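SusD superfamily protein (PDB 3L22) is a SusD-family protein of the Bacteroides outer membrane that probably binds glycans at the cell surface for uptake, and that binds zinc ions in the crystal. Local coordinates at residues 49-55 / 391-397; 128-133 / 168-172; 134-138 / 424-429. One frame throughout, in Å; residues are numbered along the deposited sequence. Where two conformers were deposited one is given.

Interaction 1: residues 49-55 / 391-397; sequences FDNRGDD and GEGIRGI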
loop_
_atom_site.group_PDB
_atom_site.type_symbol
_atom_site.label_atom_id
_atom_site.label_comp_id
_atom_site.label_asym_id
_atom_site.label_seq_id
_atom_site.Cartn_x
_atom_site.Cartn_y
_atom_site.Cartn_z
ATOM N N PHE A 49 -1.762 -7.696 0.278
ATOM C CA PHE A 49 -2.962 -6.852 0.345
ATOM C C PHE A 49 -3.995 -7.144 -0.748
ATOM O O PHE A 49 -5.197 -6.981 -0.496
ATOM C CB PHE A 49 -2.596 -5.376 0.517
ATOM C CG PHE A 49 -1.847 -5.139 1.797
ATOM C CD1 PHE A 49 -2.515 -5.210 3.026
ATOM C CD2 PHE A 49 -0.480 -4.946 1.799
ATOM C CE1 PHE A 49 -1.831 -5.037 4.232
ATOM C CE2 PHE A 49 0.208 -4.767 3.008
ATOM C CZ PHE A 49 -0.481 -4.816 4.219
ATOM N N ASP A 50 -3.568 -7.640 -1.908
ATOM C CA ASP A 50 -4.514 -8.125 -2.902
ATOM C C ASP A 50 -5.066 -9.471 -2.542
ATOM O O ASP A 50 -6.256 -9.707 -2.740
ATOM C CB ASP A 50 -3.903 -8.129 -4.282
ATOM C CG ASP A 50 -3.679 -6.698 -4.788
ATOM O OD1 ASP A 50 -4.710 -5.991 -5.024
ATOM O OD2 ASP A 50 -2.505 -6.262 -4.838
ATOM N N ASN A 51 -4.222 -10.361 -2.027
ATOM C CA ASN A 51 -4.693 -11.663 -1.563
ATOM C C ASN A 51 -5.706 -11.577 -0.415
ATOM O O ASN A 51 -6.641 -12.382 -0.338
ATOM C CB ASN A 51 -3.512 -12.543 -1.148
ATOM C CG ASN A 51 -2.909 -13.308 -2.338
ATOM O OD1 ASN A 51 -3.297 -14.441 -2.600
ATOM N ND2 ASN A 51 -1.995 -12.667 -3.078
ATOM N N ARG A 52 -5.542 -10.607 0.473
ATOM C CA ARG A 52 -6.516 -10.397 1.538
ATOM C C ARG A 52 -7.848 -9.935 1.015
ATOM O O ARG A 52 -8.876 -10.273 1.599
ATOM C CB ARG A 52 -5.961 -9.482 2.638
ATOM C CG ARG A 52 -4.904 -10.199 3.450
ATOM C CD ARG A 52 -4.235 -9.379 4.572
ATOM N NE ARG A 52 -5.121 -8.695 5.515
ATOM C CZ ARG A 52 -5.769 -9.243 6.543
ATOM N NH1 ARG A 52 -5.697 -10.547 6.817
ATOM N NH2 ARG A 52 -6.512 -8.454 7.327
ATOM N N GLY A 53 -7.848 -9.253 -0.114
ATOM C CA GLY A 53 -9.049 -8.797 -0.754
ATOM C C GLY A 53 -9.892 -9.831 -1.481
ATOM O O GLY A 53 -9.665 -11.037 -1.374
ATOM N N ASP A 54 -10.843 -9.317 -2.250
ATOM C CA ASP A 54 -11.928 -10.074 -2.815
ATOM C C ASP A 54 -12.094 -9.841 -4.333
ATOM O O ASP A 54 -13.104 -10.239 -4.935
ATOM C CB ASP A 54 -13.216 -9.681 -2.072
ATOM C CG ASP A 54 -13.520 -8.172 -2.173
ATOM O OD1 ASP A 54 -12.757 -7.431 -2.837
ATOM O OD2 ASP A 54 -14.505 -7.710 -1.558
ATOM N N ASP A 55 -11.081 -9.247 -4.949
ATOM C CA ASP A 55 -11.126 -8.911 -6.373
ATOM C C ASP A 55 -10.253 -9.794 -7.254
ATOM O O ASP A 55 -10.456 -9.841 -8.467
ATOM C CB ASP A 55 -10.782 -7.450 -6.527
ATOM C CG ASP A 55 -11.885 -6.551 -5.976
ATOM O OD1 ASP A 55 -13.097 -6.928 -6.095
ATOM O OD2 ASP A 55 -11.558 -5.472 -5.441
ATOM N N GLY A 391 -5.092 -5.390 -8.111
ATOM C CA GLY A 391 -3.679 -5.770 -8.178
ATOM C C GLY A 391 -2.657 -4.777 -7.652
ATOM O O GLY A 391 -1.431 -4.987 -7.844
ATOM N N GLU A 392 -3.099 -3.712 -6.989
ATOM C CA GLU A 392 -2.164 -2.620 -6.610
ATOM C C GLU A 392 -2.043 -2.377 -5.086
ATOM O O GLU A 392 -1.799 -1.278 -4.632
ATOM C CB GLU A 392 -2.493 -1.317 -7.374
ATOM C CG GLU A 392 -2.107 -1.408 -8.844
ATOM C CD GLU A 392 -2.313 -0.114 -9.627
ATOM O OE1 GLU A 392 -1.973 0.996 -9.119
ATOM O OE2 GLU A 392 -2.843 -0.215 -10.753
ATOM N N GLY A 393 -2.171 -3.429 -4.300
ATOM C CA GLY A 393 -1.694 -3.408 -2.913
ATOM C C GLY A 393 -2.611 -2.645 -1.985
ATOM O O GLY A 393 -2.162 -2.186 -0.952
ATOM N N ILE A 394 -3.899 -2.558 -2.340
ATOM C CA ILE A 394 -4.828 -1.644 -1.683
ATOM C C ILE A 394 -6.084 -2.318 -1.160
ATOM O O ILE A 394 -6.558 -1.952 -0.069
ATOM C CB ILE A 394 -5.216 -0.454 -2.633
ATOM C CG1 ILE A 394 -4.084 0.582 -2.694
ATOM C CG2 ILE A 394 -6.472 0.249 -2.186
ATOM C CD1 ILE A 394 -4.232 1.628 -3.888
ATOM N N ARG A 395 -6.628 -3.299 -1.888
ATOM C CA ARG A 395 -7.971 -3.736 -1.571
ATOM C C ARG A 395 -8.199 -4.235 -0.118
ATOM O O ARG A 395 -9.193 -3.872 0.555
ATOM C CB ARG A 395 -8.397 -4.800 -2.571
ATOM C CG ARG A 395 -9.788 -5.375 -2.303
ATOM C CD ARG A 395 -10.858 -4.301 -2.388
ATOM N NE ARG A 395 -12.179 -4.825 -2.117
ATOM C CZ ARG A 395 -13.172 -4.136 -1.566
ATOM N NH1 ARG A 395 -13.056 -2.849 -1.239
ATOM N NH2 ARG A 395 -14.321 -4.743 -1.339
ATOM N N GLY A 396 -7.288 -5.074 0.345
ATOM C CA GLY A 396 -7.375 -5.636 1.682
ATOM C C GLY A 396 -7.209 -4.572 2.764
ATOM O O GLY A 396 -7.665 -4.767 3.891
ATOM N N ILE A 397 -6.572 -3.444 2.427
ATOM C CA ILE A 397 -6.476 -2.323 3.366
ATOM C C ILE A 397 -7.821 -1.583 3.432
ATOM O O ILE A 397 -8.292 -1.239 4.517
ATOM C CB ILE A 397 -5.342 -1.353 2.994
ATOM C CG1 ILE A 397 -3.994 -2.086 3.129
ATOM C CG2 ILE A 397 -5.406 -0.110 3.845
ATOM C CD1 ILE A 397 -2.749 -1.339 2.619
HETATM O O HOH W 1 -5.531 -3.614 -4.571
HETATM O O HOH W 2 -0.699 -7.327 -6.594
HETATM O O HOH W 3 -5.402 -5.897 5.339
#

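Interaction 2: residues 128-133 / 168-172; sequences YYYLNN and VKQIY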
loop_
_atom_site.group_PDB
_atom_site.type_symbol
_atom_site.label_atom_id
_atom_site.label_comp_id
_atom_site.label_asym_id
_atom_site.label_seq_id
_atom_site.Cartn_x
_atom_site.Cartn_y
_atom_site.Cartn_z
ATOM N N TYR A 128 5.607 1.096 9.287
ATOM C CA TYR A 128 4.620 0.974 10.369
ATOM C C TYR A 128 3.182 0.964 9.856
ATOM O O TYR A 128 2.327 0.269 10.419
ATOM C CB TYR A 128 4.811 2.067 11.440
ATOM C CG TYR A 128 5.887 1.705 12.433
ATOM C CD1 TYR A 128 5.717 0.614 13.285
ATOM C CD2 TYR A 128 7.095 2.418 12.509
ATOM C CE1 TYR A 128 6.692 0.239 14.187
ATOM C CE2 TYR A 128 8.094 2.046 13.441
ATOM C CZ TYR A 128 7.876 0.950 14.267
ATOM O OH TYR A 128 8.815 0.526 15.162
ATOM N N TYR A 129 2.903 1.738 8.805
ATOM C CA TYR A 129 1.564 1.786 8.254
ATOM C C TYR A 129 1.098 0.406 7.749
ATOM O O TYR A 129 -0.039 -0.021 8.001
ATOM C CB TYR A 129 1.495 2.847 7.124
ATOM C CG TYR A 129 0.275 2.728 6.267
ATOM C CD1 TYR A 129 -0.919 3.336 6.641
ATOM C CD2 TYR A 129 0.306 2.031 5.081
ATOM C CE1 TYR A 129 -2.057 3.241 5.868
ATOM C CE2 TYR A 129 -0.852 1.914 4.279
ATOM C CZ TYR A 129 -2.014 2.525 4.674
ATOM O OH TYR A 129 -3.153 2.444 3.893
ATOM N N TYR A 130 1.976 -0.275 7.014
ATOM C CA TYR A 130 1.637 -1.612 6.541
ATOM C C TYR A 130 1.489 -2.640 7.692
ATOM O O TYR A 130 0.546 -3.431 7.673
ATOM C CB TYR A 130 2.606 -2.065 5.450
ATOM C CG TYR A 130 2.385 -1.334 4.128
ATOM C CD1 TYR A 130 1.171 -1.431 3.460
ATOM C CD2 TYR A 130 3.402 -0.592 3.543
ATOM C CE1 TYR A 130 0.963 -0.797 2.244
ATOM C CE2 TYR A 130 3.212 0.061 2.343
ATOM C CZ TYR A 130 1.997 -0.060 1.684
ATOM O OH TYR A 130 1.790 0.570 0.491
ATOM N N LEU A 131 2.339 -2.579 8.710
ATOM C CA LEU A 131 2.175 -3.438 9.882
ATOM C C LEU A 131 0.822 -3.173 10.578
ATOM O O LEU A 131 0.131 -4.111 11.002
ATOM C CB LEU A 131 3.318 -3.248 10.871
ATOM C CG LEU A 131 4.752 -3.619 10.463
ATOM C CD1 LEU A 131 5.715 -3.229 11.583
ATOM C CD2 LEU A 131 4.825 -5.152 10.122
ATOM N N ASN A 132 0.397 -1.910 10.587
ATOM C CA ASN A 132 -0.828 -1.511 11.270
ATOM C C ASN A 132 -2.075 -1.988 10.524
ATOM O O ASN A 132 -3.174 -1.867 11.048
ATOM C CB ASN A 132 -0.911 0.021 11.431
ATOM C CG ASN A 132 -1.416 0.461 12.799
ATOM O OD1 ASN A 132 -1.262 -0.253 13.784
ATOM N ND2 ASN A 132 -2.017 1.671 12.862
ATOM N N ASN A 133 -1.903 -2.450 9.287
ATOM C CA ASN A 133 -2.994 -3.001 8.484
ATOM C C ASN A 133 -2.942 -4.522 8.336
ATOM O O ASN A 133 -3.644 -5.084 7.467
ATOM C CB ASN A 133 -3.002 -2.316 7.116
ATOM C CG ASN A 133 -3.597 -0.927 7.171
ATOM O OD1 ASN A 133 -4.826 -0.792 7.219
ATOM N ND2 ASN A 133 -2.742 0.111 7.191
ATOM N N VAL A 168 -3.252 0.240 17.875
ATOM C CA VAL A 168 -3.491 0.707 16.508
ATOM C C VAL A 168 -3.531 2.252 16.456
ATOM O O VAL A 168 -2.905 2.851 15.570
ATOM C CB VAL A 168 -4.713 0.015 15.869
ATOM C CG1 VAL A 168 -6.056 0.332 16.627
ATOM C CG2 VAL A 168 -4.835 0.315 14.345
ATOM N N LYS A 169 -4.181 2.894 17.435
ATOM C CA LYS A 169 -4.185 4.355 17.517
ATOM C C LYS A 169 -2.756 4.897 17.742
ATOM O O LYS A 169 -2.336 5.868 17.099
ATOM C CB LYS A 169 -5.128 4.850 18.630
ATOM C CG LYS A 169 -5.047 6.373 19.006
ATOM C CD LYS A 169 -6.075 6.741 20.120
ATOM C CE LYS A 169 -6.213 8.259 20.447
ATOM N NZ LYS A 169 -5.079 8.906 21.265
ATOM N N GLN A 170 -2.009 4.285 18.647
ATOM C CA GLN A 170 -0.656 4.799 18.954
ATOM C C GLN A 170 0.257 4.702 17.742
ATOM O O GLN A 170 1.097 5.591 17.504
ATOM C CB GLN A 170 -0.038 4.074 20.164
ATOM C CG GLN A 170 -0.620 4.510 21.491
ATOM C CD GLN A 170 -0.232 3.581 22.639
ATOM O OE1 GLN A 170 -0.069 2.357 22.479
ATOM N NE2 GLN A 170 -0.072 4.171 23.811
ATOM N N ILE A 171 0.092 3.635 16.968
ATOM C CA ILE A 171 0.944 3.459 15.789
ATOM C C ILE A 171 0.607 4.537 14.761
ATOM O O ILE A 171 1.518 5.187 14.224
ATOM C CB ILE A 171 0.842 2.038 15.195
ATOM C CG1 ILE A 171 1.425 1.006 16.159
ATOM C CG2 ILE A 171 1.537 1.950 13.824
ATOM C CD1 ILE A 171 2.896 1.112 16.497
ATOM N N TYR A 172 -0.684 4.757 14.509
ATOM C CA TYR A 172 -1.083 5.841 13.643
ATOM C C TYR A 172 -0.587 7.196 14.115
ATOM O O TYR A 172 -0.174 8.033 13.298
ATOM C CB TYR A 172 -2.594 5.903 13.455
ATOM C CG TYR A 172 -3.186 4.863 12.527
ATOM C CD1 TYR A 172 -2.584 4.538 11.302
ATOM C CD2 TYR A 172 -4.384 4.244 12.830
ATOM C CE1 TYR A 172 -3.174 3.591 10.434
ATOM C CE2 TYR A 172 -4.939 3.292 11.973
ATOM C CZ TYR A 172 -4.354 2.992 10.790
ATOM O OH TYR A 172 -4.924 2.054 9.951
HETATM O O HOH W 4 -5.345 1.789 7.264
#

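Interaction 3: residues 134-138 / 424-429; sequences LYPTP and YTWPIP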
loop_
_atom_site.group_PDB
_atom_site.type_symbol
_atom_site.label_atom_id
_atom_site.label_comp_id
_atom_site.label_asym_id
_atom_site.label_seq_id
_atom_site.Cartn_x
_atom_site.Cartn_y
_atom_site.Cartn_z
ATOM N N LEU A 134 -2.197 -5.188 9.230
ATOM C CA LEU A 134 -2.142 -6.658 9.315
ATOM C C LEU A 134 -2.418 -7.209 10.725
ATOM O O LEU A 134 -3.234 -8.118 10.878
ATOM C CB LEU A 134 -0.804 -7.186 8.808
ATOM C CG LEU A 134 -0.579 -7.004 7.299
ATOM C CD1 LEU A 134 0.905 -7.204 6.938
ATOM C CD2 LEU A 134 -1.526 -7.940 6.506
ATOM N N TYR A 135 -1.778 -6.642 11.740
ATOM C CA TYR A 135 -1.768 -7.213 13.084
ATOM C C TYR A 135 -2.919 -6.777 14.022
ATOM O O TYR A 135 -3.464 -7.607 14.696
ATOM C CB TYR A 135 -0.373 -7.023 13.699
ATOM C CG TYR A 135 0.664 -7.763 12.866
ATOM C CD1 TYR A 135 0.835 -9.156 12.998
ATOM C CD2 TYR A 135 1.428 -7.103 11.909
ATOM C CE1 TYR A 135 1.760 -9.862 12.203
ATOM C CE2 TYR A 135 2.340 -7.814 11.099
ATOM C CZ TYR A 135 2.510 -9.173 11.255
ATOM O OH TYR A 135 3.434 -9.833 10.474
ATOM N N PRO A 136 -3.327 -5.494 14.019
ATOM C CA PRO A 136 -4.375 -5.154 14.957
ATOM C C PRO A 136 -5.759 -5.158 14.332
ATOM O O PRO A 136 -5.900 -4.941 13.124
ATOM C CB PRO A 136 -4.044 -3.715 15.328
ATOM C CG PRO A 136 -3.509 -3.154 14.063
ATOM C CD PRO A 136 -2.718 -4.280 13.448
ATOM N N THR A 137 -6.763 -5.332 15.181
ATOM C CA THR A 137 -8.108 -4.944 14.827
ATOM C C THR A 137 -8.070 -3.487 14.362
ATOM O O THR A 137 -7.371 -2.680 14.986
ATOM C CB THR A 137 -9.016 -5.073 16.052
ATOM O OG1 THR A 137 -8.997 -6.426 16.467
ATOM C CG2 THR A 137 -10.468 -4.646 15.771
ATOM N N PRO A 138 -8.812 -3.139 13.293
ATOM C CA PRO A 138 -8.767 -1.772 12.798
ATOM C C PRO A 138 -9.287 -0.737 13.788
ATOM O O PRO A 138 -10.134 -1.002 14.628
ATOM C CB PRO A 138 -9.666 -1.814 11.547
ATOM C CG PRO A 138 -10.575 -2.958 11.788
ATOM C CD PRO A 138 -9.678 -3.965 12.431
ATOM N N TYR A 424 -9.384 -12.442 11.252
ATOM C CA TYR A 424 -9.478 -11.128 10.634
ATOM C C TYR A 424 -8.089 -10.481 10.522
ATOM O O TYR A 424 -7.804 -9.743 9.554
ATOM C CB TYR A 424 -10.388 -10.212 11.445
ATOM C CG TYR A 424 -10.900 -8.977 10.709
ATOM C CD1 TYR A 424 -11.841 -9.092 9.707
ATOM C CD2 TYR A 424 -10.510 -7.704 11.068
ATOM C CE1 TYR A 424 -12.353 -8.000 9.077
ATOM C CE2 TYR A 424 -11.046 -6.571 10.419
ATOM C CZ TYR A 424 -11.943 -6.738 9.410
ATOM O OH TYR A 424 -12.490 -5.653 8.772
ATOM N N THR A 425 -7.252 -10.742 11.524
ATOM C CA THR A 425 -5.922 -10.195 11.597
ATOM C C THR A 425 -4.898 -11.334 11.551
ATOM O O THR A 425 -5.235 -12.503 11.705
ATOM C CB THR A 425 -5.725 -9.432 12.897
ATOM O OG1 THR A 425 -5.843 -10.351 13.988
ATOM C CG2 THR A 425 -6.744 -8.273 13.035
ATOM N N TRP A 426 -3.650 -10.953 11.312
ATOM C CA TRP A 426 -2.528 -11.843 11.418
ATOM C C TRP A 426 -2.084 -11.871 12.891
ATOM O O TRP A 426 -2.121 -10.839 13.561
ATOM C CB TRP A 426 -1.388 -11.304 10.557
ATOM C CG TRP A 426 -1.483 -11.595 9.097
ATOM C CD1 TRP A 426 -2.559 -12.089 8.402
ATOM C CD2 TRP A 426 -0.434 -11.444 8.153
ATOM N NE1 TRP A 426 -2.228 -12.248 7.076
ATOM C CE2 TRP A 426 -0.923 -11.872 6.903
ATOM C CE3 TRP A 426 0.895 -11.021 8.247
ATOM C CZ2 TRP A 426 -0.140 -11.844 5.743
ATOM C CZ3 TRP A 426 1.685 -11.001 7.066
ATOM C CH2 TRP A 426 1.165 -11.412 5.859
ATOM N N PRO A 427 -1.678 -13.029 13.395
ATOM C CA PRO A 427 -1.161 -13.061 14.753
ATOM C C PRO A 427 0.314 -12.650 14.761
ATOM O O PRO A 427 1.007 -12.786 13.746
ATOM C CB PRO A 427 -1.313 -14.531 15.136
ATOM C CG PRO A 427 -1.072 -15.263 13.805
ATOM C CD PRO A 427 -1.709 -14.372 12.777
ATOM N N ILE A 428 0.791 -12.157 15.903
ATOM C CA ILE A 428 2.187 -11.839 16.075
ATOM C C ILE A 428 3.002 -13.113 15.798
ATOM O O ILE A 428 2.696 -14.143 16.368
ATOM C CB ILE A 428 2.512 -11.320 17.498
ATOM C CG1 ILE A 428 1.732 -10.026 17.820
ATOM C CG2 ILE A 428 4.036 -11.114 17.625
ATOM C CD1 ILE A 428 1.927 -8.867 16.831
ATOM N N PRO A 429 4.015 -13.047 14.890
ATOM C CA PRO A 429 4.656 -14.294 14.450
ATOM C C PRO A 429 5.596 -14.903 15.450
ATOM O O PRO A 429 6.131 -14.204 16.299
ATOM C CB PRO A 429 5.460 -13.874 13.204
ATOM C CG PRO A 429 5.715 -12.422 13.439
ATOM C CD PRO A 429 4.430 -11.919 14.052
#

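Interaction 1: residues 49-55 / 391-397
The C-terminal end of helix 44-52 meets the start of helix 395-401 so closely that the CA atoms of Gly53 and Gly396 lie 4.3 Å apart. Glycine makes this possible: a CB on Gly396 would collide with Phe49 O and with Arg52 CB, and one on Gly53 would run into Arg395 CG. At the crossing, Gly396 N donates to Phe49 O (3.0 Å), a carbonyl near the end of its helix. The m rotamer of Phe49 sets one face of its ring under Ile397, whose CD1 makes a CH-pi contact 4.0 Å from the ring centroid. Asp50, also m, swings its carboxylate to the turn 391-394: OD2 accepts from Gly393 N (2.9 Å), while water 1 links OD1 to Arg395 N. Gly391 and Gly393 both have positive phi, which suits glycine. Arg395 leaves its helix with chi1 t and chi2 p, bringing its guanidinium in plane with Asp54, where NE meets OD1 at 2.8 Å and NH2 meets OD2 at 3.0 Å. Asp55 OD2, 3.4 Å from Arg395 NE but well out of the plane, adds charge attraction alone; its OD1 pairs with Arg386. Arg52 NH2 reaches Tyr424 O, and its NE binds water 3, which donates weakly to Gly396 O. The buried carboxylate of Asp50 is thus met by backbone amide and water, and the Asp54-Asp55-Arg395 salt-bridge network matches charge beside it, joining N- and C-terminal parts of this SusD-like fold.

Interaction 2: residues 128-133 / 168-172
Two helices of the helical, TPR-like part of the SusD fold, 113-131 and 168-178, come together here, the first by its C-terminal end and the second by its first turn. Asn132 lies at the centre. Its CA-to-CB bond points at the other helix, and an off-rotamer chi1 of -138° carries the amide across, where ND2 donates to Val168 O at 3.1 Å and lies over one face of the Tyr172 ring. Val168 O also accepts from Tyr172 N, so the amide joins a carbonyl already used within the helix. Asn132 OD1 sits 3.4 Å from Ile171 CB and is hydrogen-bonded to Ser147 in the intervening loop. Ile171 adds apolar contact, its CG2 lying 4.1 Å from Tyr128 CB. Tyr172 extends beside Tyr129, with CE1 4.4 Å from Tyr129 CD1, and both tyrosines also pack on helix 200-213. Beyond the ring, water 4 bridges the segments, 2.7 Å from Tyr172 OH and 2.6 Å from Asn133 OD1, to which it donates.

Interaction 3: residues 134-138 / 424-429
This is a buried loop-to-loop contact: the irregular chain leaving helix 113-131 runs against the one that leads into helix 430-435, with no regular secondary structure across the interface. One direct hydrogen bond fixes the pairing, from Trp426 N to Leu134 O at 2.9 Å. Around it the indole is held from two sides. Leu134 lies over one face, its CD2 4.0 Å from the centroid of the six-membered ring, while the edge of Trp426 is directed at the face of Tyr135 in an offset T-shaped pair, with centroids 6.0 Å apart and planes at 79°. The Tyr135 ring also packs on Pro429, its CE1 3.8 Å from Pro429 CD, and its hydroxyl bonds to Asn81 of helix 79-103. Thr425 CB lies 3.4 Å from Tyr135 O, and Thr425 CG2 3.4 Å from Pro136 O. Farther along, Pro138 CD meets the edge of the Tyr424 ring at CE2, 3.6 Å away. The contact therefore depends chiefly on aromatic and aliphatic packing led by Tyr135, Trp426 and Leu134, with a single backbone hydrogen bond setting how the two loops align.

In the fold
From the N terminus, helix 44-52 comes first, and its end waits for residues 391-397 to close the long loop of interaction 1. Within that loop interaction 2 is nested, a short closure that brings helix 168-178 back to helix 113-131. Residues 134-138 follow directly on 128-133 but pair with 424-429, so interaction 3 crosses both others. The three contacts are continuous in space: Phe49 packs on Tyr130, Ile397 on Tyr129 and Asn133, Arg52 reaches Leu134 and Tyr424, and Val168 lies against Pro136. Together they tie the N-terminal helices to the C-terminal region, with the end of helix 113-131 packed against both.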